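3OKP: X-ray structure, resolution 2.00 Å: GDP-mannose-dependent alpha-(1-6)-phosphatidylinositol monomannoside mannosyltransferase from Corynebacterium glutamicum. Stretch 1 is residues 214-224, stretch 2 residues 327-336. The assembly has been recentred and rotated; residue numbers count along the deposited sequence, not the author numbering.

Stretch 1 (214-224) DSLIKAMPQVI
Stretch 2 (327-336) EGSDVDKLSE

Residues 214-224 lie in a helix that runs on past both ends of the stretch, and residues 331-336 form the first turns of a second helix. The two axes approach to 8.4 Å, with 64° between their N-to-C directions (signed crossing angle -64°). Two pairs of CA atoms fix the register: Ser215 CA lies 5.3 Å from Gly328 CA, and Ala219 CA lies 5.0 Å from Ser335 CA. All four residues at these two close approaches are small. Together the stretches bury 471 Å², counting both sides.

Ser335 has the largest covered area, 71 Å². Its CA-to-CB bond points toward the first helix, and Ser335 CB lies 3.4 Å from Ala219 O, 4.1 Å from Ala219 CB and 4.0 Å from Val223 CG2. Chi1 of Ser335 is 64° (p), which places Ser335 OG 3.1 Å from Val331 O and 3.1 Å from Asp332 O. Its one proton has both carbonyls within reach, so the hydroxyl can be satisfied by its own helix while its CB packs against the other.

Gln222, next with 64 Å², also has its CA-to-CB bond directed toward the other stretch, with chi1 -80° (m) and chi2 178° (t). Its amide is probably turned over in the model, so the modelled 2.9 Å between Gln222 OE1 and Asp332 OD1 leaves the nature of that contact open. Asp332 reaches this site from a CA-to-CB bond directed away, using chi1 -80° (m) and chi2 -4°.

Leu334 and Val331 each have 56 Å² covered. The CA-to-CB bond of Leu334 points toward the first helix, and with chi1 -179° (t) and chi2 54° (p) the side chain sends CD2 among three residues: Leu334 CD2 lies 3.6 Å from Ser215 O, 3.9 Å from Leu216 CD1 and 3.9 Å from Ala219 CB. Leu216 joins this apolar cluster although its CA-to-CB bond points away, because its off-well chi1 of -110° and chi2 of 17° bring its end back. The CA-to-CB bond of Val331 points sideways; chi1 is -172° (t), and Val331 CG1 sits 3.4 Å from Lys218 O and 4.4 Å from Ala219 CB.

Before the second helix, Glu327 to Asp330 make a type I turn, closed by Asp330 N donating to Glu327 O at 3.0 Å; Gly328 has phi/psi -53/-41 and Ser329 -68/-16. Asp330 (-79/87) then caps the helix, Asp330 OD1 accepting from Lys333 N at 3.3 Å with an N-H...acceptor angle of 161°. Gly328 lets the turn come close: an ideal CB on Gly328 would point toward the first helix and clash with Ser215 OG at 2.9 Å. Ser215, chi1 -57° (m), places Ser215 CB 3.3 Å from Gly328 O. No clear direct hydrogen bond joins the stretches, but one water bridges them, its oxygen donating to Ser215 O at 2.8 Å and to Gly328 O at 2.9 Å.

The first helix is kinked where the N atoms of Pro221 and Gln222 lack bonds to the preceding turn; Ile224 N to Met220 O, 2.7 Å, resumes the pattern.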

# COMPACT_ATOMS: atom_id res chain seq x y z
N ASP A 214 14.39 4.34 -13.61
CA ASP A 214 15.39 5.11 -14.36
C ASP A 214 16.70 5.24 -13.58
O ASP A 214 17.78 5.10 -14.16
CB ASP A 214 14.85 6.49 -14.81
CG ASP A 214 14.19 7.29 -13.68
OD1 ASP A 214 14.31 6.94 -12.49
OD2 ASP A 214 13.55 8.31 -14.01
N SER A 215 16.60 5.46 -12.27
CA SER A 215 17.76 5.53 -11.38
C SER A 215 18.51 4.19 -11.36
O SER A 215 19.74 4.15 -11.42
CB SER A 215 17.35 5.91 -9.96
OG SER A 215 16.65 7.15 -9.95
N LEU A 216 17.74 3.10 -11.29
CA LEU A 216 18.27 1.73 -11.34
C LEU A 216 19.02 1.44 -12.64
O LEU A 216 20.13 0.90 -12.62
CB LEU A 216 17.14 0.72 -11.14
CG LEU A 216 17.01 -0.13 -9.86
CD1 LEU A 216 17.82 0.37 -8.66
CD2 LEU A 216 15.54 -0.35 -9.48
N ILE A 217 18.40 1.81 -13.77
CA ILE A 217 19.00 1.62 -15.09
C ILE A 217 20.32 2.39 -15.23
O ILE A 217 21.29 1.87 -15.77
CB ILE A 217 18.00 2.00 -16.22
CG1 ILE A 217 16.90 0.93 -16.35
CG2 ILE A 217 18.72 2.19 -17.55
CD1 ILE A 217 15.65 1.38 -17.09
N LYS A 218 20.35 3.61 -14.70
CA LYS A 218 21.54 4.45 -14.76
C LYS A 218 22.67 3.93 -13.87
O LYS A 218 23.85 4.21 -14.11
CB LYS A 218 21.20 5.91 -14.41
CG LYS A 218 20.42 6.63 -15.51
CD LYS A 218 20.05 8.05 -15.12
CE LYS A 218 19.12 8.68 -16.14
NZ LYS A 218 18.89 10.13 -15.87
N ALA A 219 22.31 3.17 -12.84
CA ALA A 219 23.29 2.55 -11.94
C ALA A 219 23.85 1.23 -12.50
O ALA A 219 24.90 0.76 -12.04
CB ALA A 219 22.68 2.33 -10.56
N MET A 220 23.16 0.64 -13.48
CA MET A 220 23.54 -0.67 -14.00
C MET A 220 24.96 -0.81 -14.61
O MET A 220 25.62 -1.81 -14.35
CB MET A 220 22.47 -1.27 -14.93
CG MET A 220 21.26 -1.85 -14.20
SD MET A 220 21.62 -3.09 -12.92
CE MET A 220 22.03 -4.52 -13.93
N PRO A 221 25.42 0.17 -15.43
CA PRO A 221 26.75 0.01 -16.03
C PRO A 221 27.85 -0.37 -15.03
O PRO A 221 28.65 -1.26 -15.31
CB PRO A 221 27.03 1.38 -16.65
CG PRO A 221 25.67 1.88 -17.02
CD PRO A 221 24.78 1.42 -15.88
N GLN A 222 27.88 0.28 -13.86
CA GLN A 222 28.87 -0.07 -12.83
C GLN A 222 28.62 -1.45 -12.23
O GLN A 222 29.56 -2.20 -11.99
CB GLN A 222 28.93 0.99 -11.73
CG GLN A 222 29.75 2.22 -12.11
CD GLN A 222 29.76 3.27 -11.01
OE1 GLN A 222 29.05 4.27 -11.10
NE2 GLN A 222 30.54 3.03 -9.97
N VAL A 223 27.34 -1.78 -12.00
CA VAL A 223 26.96 -3.10 -11.50
C VAL A 223 27.42 -4.19 -12.46
O VAL A 223 28.06 -5.16 -12.05
CB VAL A 223 25.43 -3.20 -11.24
CG1 VAL A 223 25.05 -4.61 -10.76
CG2 VAL A 223 24.98 -2.16 -10.21
N ILE A 224 27.11 -4.01 -13.74
CA ILE A 224 27.47 -4.96 -14.80
C ILE A 224 28.98 -5.14 -14.92
O ILE A 224 29.46 -6.26 -15.11
CB ILE A 224 26.86 -4.55 -16.17
CG1 ILE A 224 25.33 -4.57 -16.11
CG2 ILE A 224 27.36 -5.47 -17.30
CD1 ILE A 224 24.66 -3.72 -17.16
N GLU A 327 19.23 7.75 -1.93
CA GLU A 327 18.73 8.67 -2.93
C GLU A 327 19.02 8.10 -4.32
O GLU A 327 20.18 7.89 -4.68
CB GLU A 327 19.37 10.06 -2.77
CG GLU A 327 18.74 11.15 -3.65
CD GLU A 327 17.26 11.36 -3.37
OE1 GLU A 327 16.93 11.73 -2.23
OE2 GLU A 327 16.44 11.15 -4.29
N GLY A 328 17.95 7.84 -5.07
CA GLY A 328 18.05 7.20 -6.39
C GLY A 328 19.01 7.86 -7.36
O GLY A 328 19.75 7.17 -8.06
N SER A 329 19.00 9.19 -7.38
CA SER A 329 19.85 9.97 -8.29
C SER A 329 21.35 9.88 -7.98
O SER A 329 22.18 10.25 -8.82
CB SER A 329 19.41 11.44 -8.28
OG SER A 329 19.55 12.01 -6.99
N ASP A 330 21.69 9.40 -6.79
CA ASP A 330 23.09 9.17 -6.44
C ASP A 330 23.54 7.86 -7.08
O ASP A 330 23.48 6.80 -6.46
CB ASP A 330 23.29 9.15 -4.92
CG ASP A 330 24.75 9.27 -4.50
OD1 ASP A 330 25.66 8.95 -5.30
OD2 ASP A 330 24.99 9.68 -3.35
N VAL A 331 23.99 7.96 -8.33
CA VAL A 331 24.36 6.80 -9.16
C VAL A 331 25.46 5.96 -8.52
O VAL A 331 25.34 4.74 -8.42
CB VAL A 331 24.79 7.22 -10.59
CG1 VAL A 331 24.97 5.99 -11.48
CG2 VAL A 331 23.78 8.17 -11.22
N ASP A 332 26.53 6.63 -8.08
CA ASP A 332 27.67 5.96 -7.48
C ASP A 332 27.31 5.17 -6.22
O ASP A 332 27.75 4.03 -6.06
CB ASP A 332 28.80 6.95 -7.17
CG ASP A 332 29.64 7.29 -8.40
OD1 ASP A 332 29.39 6.70 -9.48
OD2 ASP A 332 30.54 8.14 -8.28
N LYS A 333 26.50 5.77 -5.34
CA LYS A 333 26.11 5.11 -4.10
C LYS A 333 25.16 3.93 -4.35
O LYS A 333 25.31 2.87 -3.74
CB LYS A 333 25.51 6.11 -3.10
CG LYS A 333 25.16 5.53 -1.73
CD LYS A 333 26.40 5.10 -0.94
CE LYS A 333 26.00 4.53 0.42
NZ LYS A 333 27.18 4.13 1.24
N LEU A 334 24.19 4.13 -5.24
CA LEU A 334 23.23 3.08 -5.59
C LEU A 334 23.93 1.86 -6.20
O LEU A 334 23.65 0.73 -5.80
CB LEU A 334 22.15 3.62 -6.54
CG LEU A 334 21.02 2.68 -7.02
CD1 LEU A 334 20.28 2.01 -5.86
CD2 LEU A 334 20.05 3.44 -7.90
N SER A 335 24.83 2.09 -7.15
CA SER A 335 25.58 0.99 -7.75
C SER A 335 26.50 0.32 -6.73
O SER A 335 26.60 -0.90 -6.70
CB SER A 335 26.34 1.44 -9.00
OG SER A 335 27.33 2.40 -8.68
N GLU A 336 27.13 1.14 -5.88
CA GLU A 336 28.00 0.64 -4.80
C GLU A 336 27.25 -0.27 -3.84
O GLU A 336 27.73 -1.37 -3.51
CB GLU A 336 28.63 1.82 -4.04
CG GLU A 336 29.65 1.43 -2.98
CD GLU A 336 30.28 2.63 -2.31
OE1 GLU A 336 29.63 3.25 -1.45
OE2 GLU A 336 31.44 2.96 -2.64
O HOH W 1 21.11 6.41 -10.46